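Local coordinates for protein carbonic anhydrase (Sordaria macrospora, PDB 4O1J) that probably catalyses the reversible hydration of carbon dioxide to hydrogencarbonate, as a tetrameric zinc enzyme of the beta-carbonic anhydrase class, at residues N82-T87 and I171-N176. Numbering follows the deposited sequence.
Sequences NIVSPT and IKVLMN
Val84 and Val173 meet through their CG1 methyls, each set anti to its own backbone N (chi1 -175° and 175°). The two side chains run past one another in opposite senses, with CG1 of Val84 4.0 Å from CG1 of Val173. In Leu174, chi1 of -68° puts CG beside the backbone N. Leu174 CD2 lies 3.6 Å from Val84 CG1, and the two side chains are roughly perpendicular. Val84 CG1 thus touches two successive residues of helix 155-176. Val173 CG1 also reaches the proline ring, 3.9 Å from Pro86 CG. Both methyls of Val173 lie 3.7 Å from the carbonyl O of Val84. The 82-87 loop links strand 74-79 to helix 89-100, and here it packs on helix 155-176. Val84 and Leu174 also touch Ile54 and Leu109 of the central sheet, so the contact belongs to the hydrophobic core. Ser85 points away from the helix. Its OG hydrogen-bonds Thr87 OG1 of the second subunit, and Thr87 OG1 bonds Ser85 OG of that subunit. No hydrogen bond joins the two segments. Between them the contact is thus van der Waals packing, largely apolar, while the loop's two hydroxyls bond across the subunit interface.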
ATOM      1  N   ASN A  82       7.195  -4.233  13.536  1.00 24.04           N
ATOM      2  CA  ASN A  82       6.643  -5.527  13.094  1.00 24.12           C
ATOM      3  C   ASN A  82       5.128  -5.559  12.965  1.00 26.39           C
ATOM      4  O   ASN A  82       4.465  -6.435  13.519  1.00 26.45           O
ATOM      5  CB  ASN A  82       7.087  -6.667  14.025  1.00 23.63           C
ATOM      6  CG  ASN A  82       6.864  -6.362  15.501  1.00 24.18           C
ATOM      7  OD1 ASN A  82       7.725  -5.767  16.162  1.00 25.85           O
ATOM      8  ND2 ASN A  82       5.720  -6.790  16.031  1.00 21.56           N
ATOM      9  N   ILE A  83       4.591  -4.606  12.213  1.00 28.54           N
ATOM     10  CA  ILE A  83       3.152  -4.461  12.085  1.00 29.58           C
ATOM     11  C   ILE A  83       2.607  -5.260  10.910  1.00 31.16           C
ATOM     12  O   ILE A  83       3.081  -5.128   9.785  1.00 31.69           O
ATOM     13  CB  ILE A  83       2.770  -2.983  11.924  1.00 28.65           C
ATOM     14  CG1 ILE A  83       2.978  -2.246  13.252  1.00 27.96           C
ATOM     15  CG2 ILE A  83       1.330  -2.844  11.438  1.00 27.61           C
ATOM     16  CD1 ILE A  83       2.647  -0.769  13.202  1.00 27.22           C
ATOM     17  N   VAL A  84       1.610  -6.096  11.185  1.00 32.45           N
ATOM     18  CA  VAL A  84       0.945  -6.852  10.134  1.00 33.95           C
ATOM     19  C   VAL A  84      -0.420  -6.241   9.836  1.00 35.01           C
ATOM     20  O   VAL A  84      -1.372  -6.392  10.605  1.00 34.91           O
ATOM     21  CB  VAL A  84       0.766  -8.329  10.512  1.00 33.51           C
ATOM     22  CG1 VAL A  84       0.175  -9.104   9.333  1.00 32.08           C
ATOM     23  CG2 VAL A  84       2.097  -8.928  10.952  1.00 34.51           C
ATOM     24  N   SER A  85      -0.501  -5.565   8.699  1.00 35.02           N
ATOM     25  CA  SER A  85      -1.718  -4.885   8.293  1.00 35.89           C
ATOM     26  C   SER A  85      -2.442  -5.704   7.228  1.00 34.95           C
ATOM     27  O   SER A  85      -1.811  -6.256   6.326  1.00 36.06           O
ATOM     28  CB  SER A  85      -1.391  -3.480   7.779  1.00 37.61           C
ATOM     29  OG  SER A  85      -2.551  -2.823   7.308  1.00 39.58           O
ATOM     30  N   PRO A  86      -3.771  -5.809   7.349  1.00 32.90           N
ATOM     31  CA  PRO A  86      -4.599  -6.607   6.438  1.00 32.80           C
ATOM     32  C   PRO A  86      -4.419  -6.300   4.948  1.00 31.90           C
ATOM     33  O   PRO A  86      -4.284  -7.239   4.166  1.00 31.14           O
ATOM     34  CB  PRO A  86      -6.022  -6.259   6.886  1.00 32.82           C
ATOM     35  CG  PRO A  86      -5.874  -5.987   8.344  1.00 32.70           C
ATOM     36  CD  PRO A  86      -4.556  -5.276   8.477  1.00 32.33           C
ATOM     37  N   THR A  87      -4.393  -5.027   4.559  1.00 33.58           N
ATOM     38  CA  THR A  87      -4.336  -4.696   3.134  1.00 36.40           C
ATOM     39  C   THR A  87      -2.937  -4.356   2.643  1.00 37.29           C
ATOM     40  O   THR A  87      -2.763  -4.011   1.474  1.00 38.80           O
ATOM     41  CB  THR A  87      -5.257  -3.505   2.764  1.00 37.22           C
ATOM     42  OG1 THR A  87      -4.800  -2.317   3.419  1.00 39.63           O
ATOM     43  CG2 THR A  87      -6.713  -3.783   3.146  1.00 36.36           C
ATOM     44  N   ILE A 171      -1.085 -11.174  15.269  1.00 27.60           N
ATOM     45  CA  ILE A 171      -1.418 -12.589  15.211  1.00 25.92           C
ATOM     46  C   ILE A 171      -2.858 -12.757  14.740  1.00 27.17           C
ATOM     47  O   ILE A 171      -3.113 -13.549  13.836  1.00 25.99           O
ATOM     48  CB  ILE A 171      -1.229 -13.286  16.571  1.00 23.74           C
ATOM     49  CG1 ILE A 171       0.260 -13.436  16.891  1.00 23.14           C
ATOM     50  CG2 ILE A 171      -1.872 -14.663  16.556  1.00 21.95           C
ATOM     51  CD1 ILE A 171       0.995 -14.378  15.966  1.00 23.00           C
ATOM     52  N   LYS A 172      -3.790 -11.995  15.319  1.00 28.74           N
ATOM     53  CA  LYS A 172      -5.194 -12.077  14.877  1.00 29.51           C
ATOM     54  C   LYS A 172      -5.333 -11.846  13.364  1.00 27.53           C
ATOM     55  O   LYS A 172      -6.018 -12.616  12.653  1.00 25.37           O
ATOM     56  CB  LYS A 172      -6.055 -11.071  15.643  1.00 31.04           C
ATOM     57  CG  LYS A 172      -6.195 -11.410  17.124  1.00 33.06           C
ATOM     58  CD  LYS A 172      -6.946 -10.332  17.877  1.00 34.08           C
ATOM     59  CE  LYS A 172      -6.870 -10.558  19.379  1.00 34.05           C
ATOM     60  NZ  LYS A 172      -7.492  -9.441  20.145  1.00 33.53           N
ATOM     61  N   VAL A 173      -4.641 -10.817  12.869  1.00 27.06           N
ATOM     62  CA  VAL A 173      -4.654 -10.526  11.435  1.00 28.41           C
ATOM     63  C   VAL A 173      -4.092 -11.689  10.598  1.00 30.71           C
ATOM     64  O   VAL A 173      -4.695 -12.082   9.590  1.00 31.92           O
ATOM     65  CB  VAL A 173      -3.855  -9.249  11.110  1.00 28.16           C
ATOM     66  CG1 VAL A 173      -3.780  -9.030   9.601  1.00 27.80           C
ATOM     67  CG2 VAL A 173      -4.482  -8.044  11.794  1.00 27.96           C
ATOM     68  N   LEU A 174      -2.955 -12.241  11.022  1.00 29.69           N
ATOM     69  CA  LEU A 174      -2.352 -13.400  10.356  1.00 30.20           C
ATOM     70  C   LEU A 174      -3.301 -14.607  10.325  1.00 32.03           C
ATOM     71  O   LEU A 174      -3.350 -15.366   9.345  1.00 29.36           O
ATOM     72  CB  LEU A 174      -1.047 -13.801  11.059  1.00 29.90           C
ATOM     73  CG  LEU A 174       0.147 -12.846  10.975  1.00 29.06           C
ATOM     74  CD1 LEU A 174       1.288 -13.315  11.857  1.00 27.57           C
ATOM     75  CD2 LEU A 174       0.611 -12.721   9.540  1.00 29.01           C
ATOM     76  N   MET A 175      -4.043 -14.779  11.416  1.00 34.17           N
ATOM     77  CA  MET A 175      -4.957 -15.898  11.563  1.00 34.55           C
ATOM     78  C   MET A 175      -6.206 -15.679  10.728  1.00 35.37           C
ATOM     79  O   MET A 175      -6.965 -16.618  10.479  1.00 36.66           O
ATOM     80  CB  MET A 175      -5.338 -16.098  13.034  1.00 35.23           C
ATOM     81  CG  MET A 175      -4.165 -16.424  13.955  1.00 35.43           C
ATOM     82  SD  MET A 175      -3.581 -18.123  13.838  1.00 40.99           S
ATOM     83  CE  MET A 175      -4.850 -18.989  14.765  1.00 19.16           C
ATOM     84  N   ASN A 176      -6.424 -14.444  10.286  1.00 34.39           N
ATOM     85  CA  ASN A 176      -7.538 -14.191   9.369  1.00 34.12           C
ATOM     86  C   ASN A 176      -7.117 -14.115   7.901  1.00 32.97           C
ATOM     87  O   ASN A 176      -7.957 -14.044   7.002  1.00 32.98           O
ATOM     88  CB  ASN A 176      -8.261 -12.913   9.778  1.00 34.50           C
ATOM     89  CG  ASN A 176      -9.030 -13.080  11.071  1.00 35.20           C
ATOM     90  OD1 ASN A 176      -9.453 -14.191  11.414  1.00 34.61           O
ATOM     91  ND2 ASN A 176      -9.179 -11.987  11.822  1.00 35.23           N
TER